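PDB 5JOS: cyclohexadienyl dehydratase, which probably catalyses the dehydration and decarboxylation of prephenate and arogenate, giving phenylpyruvate and phenylalanine, on a periplasmic binding protein scaffold. Local coordinates for residues S76-D81 with G210-K215; D121-K124 with D128-R131; F147-E150 with K156-V159. All blocks are in the same frame, centred on the assembly; numbering follows the deposited sequence.

Contact 1 of 3, residues S76-D81 with G210-K215; sequences SDLQAD and GYMMPK
Met212 meets Leu78 through two carbons of its own chain and one methyl of the leucine. Its CE lies 4.0 Å from Leu78 CD2, and its CG approaches the same CD2 at 4.1 Å. The bend at chi3 (45°) turns CE back toward the leucine, while CG is already close to it. Met213 contributes in a different way. Its CA-CB bond points away from the helix, and it is the backbone that faces the leucine: Met213 O stands 3.8 Å from Leu78 CD2, a van der Waals contact between a carbonyl oxygen and a methyl. At Pro214 the touch passes to the other branch. Leu78 CD1 sits 3.7 Å from Pro214 CD and 3.9 Å from Pro214 N, distances that place the methyl against the ring carbon next to the nitrogen; the two side chains cross at about a right angle. Leu78 thus serves all three residues with its two methyls; with CG anti to the backbone N (chi1 179°), the branch point is carried out from the helix toward the strand. The helix stops just beyond, in a Schellman motif with Asp81, at positive phi, as the C-prime residue; Asp81 N bonds to Leu78 O at 3.1 Å, and the carboxylate forms a salt bridge with Arg26. Around this junction of helix 74-79 with the end of strand 205-213, Met212 also touches Leu74, Met75 and Ala100, its backbone bonds to Ala86 of strand 85-86, and on the strand's other side Met213 packs against Phe220, Leu221 and Val224 of helix 218-233.

Contact 2 of 3, residues D121-K124 with D128-R131; sequences DKFK and DINR
Asp128 reaches back to the backbone of the preceding loop, where its OD2 accepts Lys124 N at 3.1 Å in a nearly straight bond (N-H...O 170°). The donor meets OD2 on the anti side, tilted 18° from the carboxylate plane. Lys122 O lies 3.3 Å from the same OD2; as both are acceptors, this proximity is probably unfavourable and offset by the Lys124 N-H. The close-packed part lies deeper. Asp128 O comes up to the edge of the Phe123 ring, 3.5 Å from CD1, while Ile129 CG1 sits obliquely 3.7 Å from that CD1. These residues fold the loop after strand 111-116 against short helix 126-129, in the lobe built round the mixed sheet of this binding-protein fold: Phe123 also touches Val115 and Val134, and Ile129 touches Pro113. Toward solvent the contact thins to lysine chains. Lys122 lays its CG over one face of the neighbouring Phe123 ring, 4.0 Å above the plane. Lys124 bends at chi4 (-85°), which turns NZ toward Asp121 O, 2.8 Å away and approached on a lone pair; at 5.7 Å from Asp128 OD2 that ammonium makes no ion pair, though the opposite charges may still attract weakly.

Contact 3 of 3, residues F147-E150 with K156-V159; sequences FARE and KITV
The backbones of helix segment 147-150 and strand segment 156-159 come nearest at Ala148 and Ile157, whose CA atoms are 7.3 Å apart, a spacing bridged by side chains and not by backbone bonds. Both CA-CB bonds point into the gap. Ile157 reaches across with its longer branch: CG1 lies anti to the carbonyl carbon (chi1 -68°) and CD1 continues the chain outward (chi2 -179°), which brings CD1 3.7 Å from Ala148 CB and 3.5 Å from Ala148 O. One methyl therefore touches both the side chain and the carbonyl of the helix residue. Arg149 spans the more exposed part. Its chain is extended from CG to NE, and Ile157 CG2 lies over one face of the guanidinium, 4.2 Å from Arg149 NH1. Further along, Val159 CG2 approaches Arg149 NH2 at 3.4 Å from an oblique direction, the two side chains crossing at about a right angle. The charge itself is answered within the helix, where Arg149 NE forms a salt bridge with Glu145 OE2; this should help fix the guanidinium beside the apolar strand residues. Ala148 also touches Val138, so the helix rests on two neighbouring parallel strands. Strand 135-138, helix 143-151 and strand 156-159 form a beta-alpha-beta crossover, the repeating element of the alpha/beta lobes of periplasmic binding proteins.

How the contacts relate
Contact 1 stands apart from the others, its centre about 40 Å from that of each and on the opposite side of the chain's centre. Contacts 2 and 3 share a side, their centres about 15 Å apart and their nearest atoms about 5 Å, without touching. Along the chain contact 2 closes before contact 3 opens, and both are nested within the loop that contact 1 closes. The chain between residues 81 and 210 leaves one lobe and builds the five-stranded mixed sheet, among whose strands are 111-116, 135-138 and 156-159, before strand 205-213 brings it back. This out-and-back path fits the two-lobed architecture of the solute-binding family, in which ligands generally bind between the lobes.

Contact 1 of 3, residues S76-D81 with G210-K215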
ATOM      1  N   SER A  76     -15.843  -6.987 -12.094  1.00 47.04           N
ATOM      2  CA  SER A  76     -16.876  -6.928 -13.149  1.00 53.85           C
ATOM      3  C   SER A  76     -17.286  -5.482 -13.415  1.00 49.61           C
ATOM      4  O   SER A  76     -17.491  -5.133 -14.569  1.00 52.20           O
ATOM      5  CB  SER A  76     -18.087  -7.844 -12.856  1.00 57.16           C
ATOM      6  OG  SER A  76     -18.609  -7.443 -11.639  1.00 61.90           O
ATOM      7  N   ASP A  77     -17.373  -4.632 -12.385  1.00 47.47           N
ATOM      8  CA  ASP A  77     -17.584  -3.201 -12.603  1.00 46.86           C
ATOM      9  C   ASP A  77     -16.513  -2.611 -13.502  1.00 47.82           C
ATOM     10  O   ASP A  77     -16.785  -1.888 -14.468  1.00 48.69           O
ATOM     11  CB  ASP A  77     -17.601  -2.408 -11.302  1.00 46.07           C
ATOM     12  CG  ASP A  77     -18.839  -2.665 -10.512  1.00 48.74           C
ATOM     13  OD1 ASP A  77     -19.744  -3.337 -11.040  1.00 48.90           O
ATOM     14  OD2 ASP A  77     -18.878  -2.303  -9.333  1.00 53.39           O
ATOM     15  N   LEU A  78     -15.271  -2.955 -13.220  1.00 49.96           N
ATOM     16  CA  LEU A  78     -14.201  -2.448 -14.059  1.00 47.34           C
ATOM     17  C   LEU A  78     -14.393  -2.921 -15.500  1.00 50.96           C
ATOM     18  O   LEU A  78     -14.267  -2.148 -16.436  1.00 47.28           O
ATOM     19  CB  LEU A  78     -12.850  -2.924 -13.547  1.00 48.94           C
ATOM     20  CG  LEU A  78     -11.642  -2.444 -14.386  1.00 49.12           C
ATOM     21  CD1 LEU A  78     -11.565  -0.941 -14.326  1.00 48.20           C
ATOM     22  CD2 LEU A  78     -10.310  -2.998 -13.951  1.00 51.38           C
ATOM     23  N   GLN A  79     -14.699  -4.201 -15.705  1.00 50.91           N
ATOM     24  CA  GLN A  79     -14.833  -4.673 -17.076  1.00 54.74           C
ATOM     25  C   GLN A  79     -16.034  -4.111 -17.839  1.00 54.27           C
ATOM     26  O   GLN A  79     -16.015  -4.109 -19.069  1.00 60.66           O
ATOM     27  CB  GLN A  79     -14.941  -6.171 -17.107  1.00 63.22           C
ATOM     28  CG  GLN A  79     -13.594  -6.817 -16.951  1.00 68.31           C
ATOM     29  CD  GLN A  79     -13.755  -8.294 -16.715  1.00 78.55           C
ATOM     30  OE1 GLN A  79     -13.760  -8.733 -15.574  1.00 86.21           O
ATOM     31  NE2 GLN A  79     -13.965  -9.056 -17.784  1.00 79.39           N
ATOM     32  N   ALA A  80     -17.091  -3.763 -17.101  1.00 50.37           N
ATOM     33  CA  ALA A  80     -18.288  -3.196 -17.614  1.00 51.03           C
ATOM     34  C   ALA A  80     -18.185  -1.661 -17.677  1.00 50.67           C
ATOM     35  O   ALA A  80     -19.176  -0.989 -17.885  1.00 52.81           O
ATOM     36  CB  ALA A  80     -19.466  -3.588 -16.762  1.00 49.70           C
ATOM     37  N   ASP A  81     -16.991  -1.125 -17.578  1.00 49.68           N
ATOM     38  CA  ASP A  81     -16.742   0.288 -17.827  1.00 50.17           C
ATOM     39  C   ASP A  81     -17.598   1.248 -16.887  1.00 50.92           C
ATOM     40  O   ASP A  81     -18.063   2.333 -17.315  1.00 53.41           O
ATOM     41  CB  ASP A  81     -16.970   0.548 -19.349  1.00 55.61           C
ATOM     42  CG  ASP A  81     -16.527   1.908 -19.786  1.00 56.89           C
ATOM     43  OD1 ASP A  81     -15.587   2.520 -19.195  1.00 58.21           O
ATOM     44  OD2 ASP A  81     -17.180   2.399 -20.702  1.00 64.26           O
ATOM     45  N   GLY A 210      -1.353  -1.100  -6.534  1.00 29.67           N
ATOM     46  CA  GLY A 210      -1.303  -0.430  -7.827  1.00 27.95           C
ATOM     47  C   GLY A 210      -2.687   0.088  -8.118  1.00 27.79           C
ATOM     48  O   GLY A 210      -3.693  -0.256  -7.430  1.00 28.25           O
ATOM     49  N   TYR A 211      -2.761   0.969  -9.112  1.00 31.32           N
ATOM     50  CA  TYR A 211      -4.067   1.441  -9.626  1.00 30.20           C
ATOM     51  C   TYR A 211      -4.520   0.548 -10.797  1.00 32.71           C
ATOM     52  O   TYR A 211      -3.787   0.258 -11.686  1.00 31.85           O
ATOM     53  CB  TYR A 211      -4.043   2.931  -9.956  1.00 30.94           C
ATOM     54  CG  TYR A 211      -3.579   3.735  -8.748  1.00 30.13           C
ATOM     55  CD1 TYR A 211      -4.226   3.658  -7.574  1.00 32.08           C
ATOM     56  CD2 TYR A 211      -2.463   4.519  -8.808  1.00 33.16           C
ATOM     57  CE1 TYR A 211      -3.786   4.371  -6.467  1.00 32.54           C
ATOM     58  CE2 TYR A 211      -2.041   5.272  -7.723  1.00 31.64           C
ATOM     59  CZ  TYR A 211      -2.676   5.143  -6.544  1.00 28.65           C
ATOM     60  OH  TYR A 211      -2.209   5.799  -5.424  1.00 29.23           O
ATOM     61  N   MET A 212      -5.767   0.144 -10.757  1.00 32.10           N
ATOM     62  CA  MET A 212      -6.248  -0.853 -11.665  1.00 36.71           C
ATOM     63  C   MET A 212      -7.038  -0.241 -12.782  1.00 34.62           C
ATOM     64  O   MET A 212      -7.958   0.532 -12.531  1.00 33.32           O
ATOM     65  CB  MET A 212      -7.153  -1.787 -10.890  1.00 40.00           C
ATOM     66  CG  MET A 212      -7.154  -3.196 -11.375  1.00 43.82           C
ATOM     67  SD  MET A 212      -8.112  -4.422 -10.432  1.00 44.45           S
ATOM     68  CE  MET A 212      -9.657  -3.681 -10.073  1.00 48.54           C
ATOM     69  N   MET A 213      -6.669  -0.593 -14.012  1.00 36.10           N
ATOM     70  CA  MET A 213      -7.233  -0.026 -15.245  1.00 43.10           C
ATOM     71  C   MET A 213      -7.785  -1.122 -16.186  1.00 45.35           C
ATOM     72  O   MET A 213      -7.290  -2.268 -16.151  1.00 44.46           O
ATOM     73  CB  MET A 213      -6.119   0.776 -15.998  1.00 42.90           C
ATOM     74  CG  MET A 213      -5.945   2.158 -15.396  1.00 48.80           C
ATOM     75  SD  MET A 213      -4.455   3.094 -15.833  1.00 51.34           S
ATOM     76  CE  MET A 213      -3.394   2.205 -14.779  1.00 47.07           C
ATOM     77  N   PRO A 214      -8.793  -0.806 -17.006  1.00 48.31           N
ATOM     78  CA  PRO A 214      -9.251  -1.857 -17.947  1.00 49.76           C
ATOM     79  C   PRO A 214      -8.154  -2.167 -18.939  1.00 46.40           C
ATOM     80  O   PRO A 214      -7.378  -1.327 -19.311  1.00 47.40           O
ATOM     81  CB  PRO A 214     -10.479  -1.244 -18.627  1.00 54.49           C
ATOM     82  CG  PRO A 214     -10.310   0.221 -18.453  1.00 54.57           C
ATOM     83  CD  PRO A 214      -9.577   0.433 -17.161  1.00 51.52           C
ATOM     84  N   LYS A 215      -8.014  -3.432 -19.264  1.00 48.70           N
ATOM     85  CA  LYS A 215      -7.044  -3.895 -20.268  1.00 51.62           C
ATOM     86  C   LYS A 215      -7.129  -3.251 -21.644  1.00 51.27           C
ATOM     87  O   LYS A 215      -8.208  -2.899 -22.176  1.00 51.52           O
ATOM     88  CB  LYS A 215      -7.145  -5.406 -20.453  1.00 55.86           C
ATOM     89  CG  LYS A 215      -6.297  -6.247 -19.484  1.00 56.17           C
ATOM     90  CD  LYS A 215      -6.499  -7.690 -19.931  1.00 64.50           C
ATOM     91  CE  LYS A 215      -5.268  -8.542 -19.817  1.00 68.23           C
ATOM     92  NZ  LYS A 215      -4.892  -8.581 -18.407  1.00 64.99           N
TER

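Contact 2 of 3, residues D121-K124 with D128-R131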
ATOM      1  N   ASP A 121      16.316   3.797  13.495  1.00 54.74           N
ATOM      2  CA  ASP A 121      17.512   4.006  12.651  1.00 67.52           C
ATOM      3  C   ASP A 121      18.437   2.798  12.771  1.00 70.00           C
ATOM      4  O   ASP A 121      19.212   2.501  11.910  1.00 68.86           O
ATOM      5  CB  ASP A 121      18.251   5.231  13.180  1.00 71.73           C
ATOM      6  CG  ASP A 121      18.590   5.087  14.696  1.00 85.17           C
ATOM      7  OD1 ASP A 121      17.782   4.443  15.510  1.00 73.87           O
ATOM      8  OD2 ASP A 121      19.696   5.597  15.053  1.00 89.59           O
ATOM      9  N   LYS A 122      18.323   2.083  13.871  1.00 71.96           N
ATOM     10  CA  LYS A 122      19.218   1.007  14.137  1.00 67.91           C
ATOM     11  C   LYS A 122      18.809  -0.265  13.434  1.00 63.80           C
ATOM     12  O   LYS A 122      19.660  -1.093  13.214  1.00 55.87           O
ATOM     13  CB  LYS A 122      19.283   0.796  15.626  1.00 68.23           C
ATOM     14  CG  LYS A 122      19.754  -0.561  15.991  1.00 69.84           C
ATOM     15  CD  LYS A 122      19.833  -0.717  17.493  1.00 70.95           C
ATOM     16  CE  LYS A 122      20.623  -1.991  17.758  1.00 70.98           C
ATOM     17  NZ  LYS A 122      20.702  -2.338  19.190  1.00 71.19           N
ATOM     18  N   PHE A 123      17.532  -0.453  13.095  1.00 55.50           N
ATOM     19  CA  PHE A 123      17.145  -1.657  12.403  1.00 53.32           C
ATOM     20  C   PHE A 123      16.494  -1.291  11.081  1.00 60.54           C
ATOM     21  O   PHE A 123      15.262  -1.139  10.995  1.00 67.69           O
ATOM     22  CB  PHE A 123      16.159  -2.461  13.248  1.00 51.65           C
ATOM     23  CG  PHE A 123      16.749  -3.043  14.508  1.00 48.66           C
ATOM     24  CD1 PHE A 123      17.704  -4.023  14.444  1.00 49.00           C
ATOM     25  CD2 PHE A 123      16.267  -2.668  15.757  1.00 47.41           C
ATOM     26  CE1 PHE A 123      18.222  -4.605  15.608  1.00 50.92           C
ATOM     27  CE2 PHE A 123      16.744  -3.240  16.923  1.00 47.61           C
ATOM     28  CZ  PHE A 123      17.726  -4.218  16.860  1.00 51.84           C
ATOM     29  N   LYS A 124      17.293  -1.142  10.035  1.00 59.63           N
ATOM     30  CA  LYS A 124      16.714  -0.728   8.767  1.00 60.99           C
ATOM     31  C   LYS A 124      16.983  -1.633   7.601  1.00 58.95           C
ATOM     32  O   LYS A 124      16.479  -1.395   6.500  1.00 56.43           O
ATOM     33  CB  LYS A 124      17.017   0.732   8.446  1.00 66.84           C
ATOM     34  CG  LYS A 124      18.347   1.286   8.899  1.00 71.53           C
ATOM     35  CD  LYS A 124      18.629   2.575   8.122  1.00 76.68           C
ATOM     36  CE  LYS A 124      19.947   3.248   8.506  1.00 79.16           C
ATOM     37  NZ  LYS A 124      19.775   4.130   9.705  1.00 80.42           N
ATOM     38  N   ASP A 128      20.898  -5.627   9.644  1.00 52.40           N
ATOM     39  CA  ASP A 128      20.853  -5.015  10.960  1.00 52.28           C
ATOM     40  C   ASP A 128      20.107  -5.912  11.936  1.00 48.70           C
ATOM     41  O   ASP A 128      20.326  -5.868  13.137  1.00 50.33           O
ATOM     42  CB  ASP A 128      20.069  -3.695  10.871  1.00 53.73           C
ATOM     43  CG  ASP A 128      20.843  -2.640  10.176  1.00 58.73           C
ATOM     44  OD1 ASP A 128      21.956  -2.970   9.824  1.00 59.33           O
ATOM     45  OD2 ASP A 128      20.356  -1.519   9.967  1.00 61.89           O
ATOM     46  N   ILE A 129      19.170  -6.678  11.394  1.00 48.99           N
ATOM     47  CA  ILE A 129      18.224  -7.426  12.200  1.00 48.48           C
ATOM     48  C   ILE A 129      18.720  -8.846  12.435  1.00 47.29           C
ATOM     49  O   ILE A 129      18.562  -9.375  13.543  1.00 48.64           O
ATOM     50  CB  ILE A 129      16.786  -7.388  11.592  1.00 44.45           C
ATOM     51  CG1 ILE A 129      16.269  -5.930  11.613  1.00 46.64           C
ATOM     52  CG2 ILE A 129      15.842  -8.309  12.353  1.00 43.32           C
ATOM     53  CD1 ILE A 129      15.158  -5.659  10.645  1.00 45.69           C
ATOM     54  N   ASN A 130      19.284  -9.451  11.403  1.00 47.15           N
ATOM     55  CA  ASN A 130      19.789 -10.791  11.481  1.00 49.51           C
ATOM     56  C   ASN A 130      21.159 -10.838  12.222  1.00 54.38           C
ATOM     57  O   ASN A 130      22.187 -11.165  11.631  1.00 50.03           O
ATOM     58  CB  ASN A 130      19.947 -11.292  10.065  1.00 50.91           C
ATOM     59  CG  ASN A 130      20.272 -12.756  10.021  1.00 50.01           C
ATOM     60  OD1 ASN A 130      19.858 -13.541  10.863  1.00 43.64           O
ATOM     61  ND2 ASN A 130      21.040 -13.124   9.045  1.00 54.52           N
ATOM     62  N   ARG A 131      21.164 -10.489  13.509  1.00 56.58           N
ATOM     63  CA  ARG A 131      22.388 -10.475  14.361  1.00 60.70           C
ATOM     64  C   ARG A 131      22.103 -11.231  15.662  1.00 58.44           C
ATOM     65  O   ARG A 131      20.970 -11.208  16.154  1.00 54.03           O
ATOM     66  CB  ARG A 131      22.764  -9.062  14.775  1.00 65.33           C
ATOM     67  CG  ARG A 131      23.048  -8.155  13.635  1.00 70.70           C
ATOM     68  CD  ARG A 131      24.315  -8.657  12.980  1.00 85.50           C
ATOM     69  NE  ARG A 131      24.796  -7.704  12.003  1.00100.15           N
ATOM     70  CZ  ARG A 131      25.311  -6.525  12.319  1.00105.79           C
ATOM     71  NH1 ARG A 131      25.424  -6.144  13.594  1.00109.07           N
ATOM     72  NH2 ARG A 131      25.715  -5.721  11.354  1.00105.34           N
TER

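Contact 3 of 3, residues F147-E150 with K156-V159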
ATOM      1  N   PHE A 147       9.204 -16.564   8.193  1.00 38.88           N
ATOM      2  CA  PHE A 147      10.115 -15.539   7.702  1.00 36.37           C
ATOM      3  C   PHE A 147      11.371 -15.485   8.615  1.00 42.54           C
ATOM      4  O   PHE A 147      12.539 -15.358   8.167  1.00 41.80           O
ATOM      5  CB  PHE A 147       9.439 -14.148   7.729  1.00 38.58           C
ATOM      6  CG  PHE A 147      10.313 -13.068   7.236  1.00 36.37           C
ATOM      7  CD1 PHE A 147      11.193 -12.420   8.105  1.00 37.94           C
ATOM      8  CD2 PHE A 147      10.270 -12.679   5.891  1.00 38.68           C
ATOM      9  CE1 PHE A 147      12.045 -11.416   7.633  1.00 37.40           C
ATOM     10  CE2 PHE A 147      11.127 -11.686   5.434  1.00 37.70           C
ATOM     11  CZ  PHE A 147      11.985 -11.039   6.304  1.00 38.13           C
ATOM     12  N   ALA A 148      11.133 -15.549   9.917  1.00 40.49           N
ATOM     13  CA  ALA A 148      12.242 -15.409  10.832  1.00 43.76           C
ATOM     14  C   ALA A 148      13.242 -16.570  10.730  1.00 40.69           C
ATOM     15  O   ALA A 148      14.447 -16.346  10.801  1.00 42.78           O
ATOM     16  CB  ALA A 148      11.751 -15.279  12.254  1.00 40.98           C
ATOM     17  N   ARG A 149      12.707 -17.783  10.590  1.00 41.04           N
ATOM     18  CA  ARG A 149      13.515 -19.018  10.524  1.00 45.91           C
ATOM     19  C   ARG A 149      14.250 -19.038   9.219  1.00 48.64           C
ATOM     20  O   ARG A 149      15.387 -19.463   9.165  1.00 48.88           O
ATOM     21  CB  ARG A 149      12.668 -20.287  10.752  1.00 47.17           C
ATOM     22  CG  ARG A 149      12.131 -20.233  12.203  1.00 47.89           C
ATOM     23  CD  ARG A 149      11.716 -21.557  12.732  1.00 52.24           C
ATOM     24  NE  ARG A 149      11.108 -21.460  14.051  1.00 52.62           N
ATOM     25  CZ  ARG A 149      11.739 -21.203  15.188  1.00 54.21           C
ATOM     26  NH1 ARG A 149      13.025 -21.014  15.197  1.00 54.77           N
ATOM     27  NH2 ARG A 149      11.095 -21.180  16.349  1.00 51.72           N
ATOM     28  N   GLU A 150      13.634 -18.465   8.194  1.00 46.15           N
ATOM     29  CA  GLU A 150      14.289 -18.415   6.923  1.00 48.62           C
ATOM     30  C   GLU A 150      15.345 -17.324   6.848  1.00 46.86           C
ATOM     31  O   GLU A 150      16.428 -17.618   6.433  1.00 48.32           O
ATOM     32  CB  GLU A 150      13.308 -18.280   5.785  1.00 50.93           C
ATOM     33  CG  GLU A 150      14.011 -18.053   4.440  1.00 59.83           C
ATOM     34  CD  GLU A 150      13.069 -18.193   3.254  1.00 71.07           C
ATOM     35  OE1 GLU A 150      11.873 -18.502   3.473  1.00 72.63           O
ATOM     36  OE2 GLU A 150      13.525 -17.997   2.089  1.00 86.31           O
ATOM     37  N   LYS A 156      18.060 -14.300  17.830  1.00 46.57           N
ATOM     38  CA  LYS A 156      17.479 -15.095  18.852  1.00 52.02           C
ATOM     39  C   LYS A 156      15.950 -14.966  18.742  1.00 44.96           C
ATOM     40  O   LYS A 156      15.332 -13.965  19.155  1.00 42.87           O
ATOM     41  CB  LYS A 156      17.941 -14.553  20.192  1.00 58.65           C
ATOM     42  CG  LYS A 156      17.592 -15.447  21.370  1.00 74.53           C
ATOM     43  CD  LYS A 156      18.168 -14.924  22.707  1.00 90.23           C
ATOM     44  CE  LYS A 156      19.668 -14.560  22.681  1.00 95.22           C
ATOM     45  NZ  LYS A 156      19.890 -13.086  22.527  1.00 96.20           N
ATOM     46  N   ILE A 157      15.352 -15.997  18.229  1.00 42.46           N
ATOM     47  CA  ILE A 157      13.978 -15.987  17.887  1.00 43.86           C
ATOM     48  C   ILE A 157      13.228 -16.613  19.061  1.00 44.43           C
ATOM     49  O   ILE A 157      13.528 -17.725  19.393  1.00 39.23           O
ATOM     50  CB  ILE A 157      13.761 -16.912  16.699  1.00 44.73           C
ATOM     51  CG1 ILE A 157      14.424 -16.299  15.467  1.00 47.67           C
ATOM     52  CG2 ILE A 157      12.260 -17.131  16.459  1.00 43.07           C
ATOM     53  CD1 ILE A 157      14.281 -17.100  14.189  1.00 45.03           C
ATOM     54  N   THR A 158      12.235 -15.938  19.596  1.00 38.31           N
ATOM     55  CA  THR A 158      11.306 -16.552  20.553  1.00 41.09           C
ATOM     56  C   THR A 158       9.883 -16.626  19.953  1.00 39.87           C
ATOM     57  O   THR A 158       9.411 -15.644  19.382  1.00 34.70           O
ATOM     58  CB  THR A 158      11.215 -15.699  21.801  1.00 42.91           C
ATOM     59  OG1 THR A 158      12.503 -15.584  22.416  1.00 41.66           O
ATOM     60  CG2 THR A 158      10.283 -16.313  22.806  1.00 46.91           C
ATOM     61  N   VAL A 159       9.228 -17.781  20.111  1.00 35.33           N
ATOM     62  CA  VAL A 159       7.875 -18.008  19.689  1.00 36.73           C
ATOM     63  C   VAL A 159       6.931 -17.754  20.858  1.00 37.34           C
ATOM     64  O   VAL A 159       7.096 -18.307  21.940  1.00 36.64           O
ATOM     65  CB  VAL A 159       7.687 -19.460  19.237  1.00 38.87           C
ATOM     66  CG1 VAL A 159       6.273 -19.726  18.702  1.00 40.21           C
ATOM     67  CG2 VAL A 159       8.630 -19.733  18.099  1.00 42.63           C
TER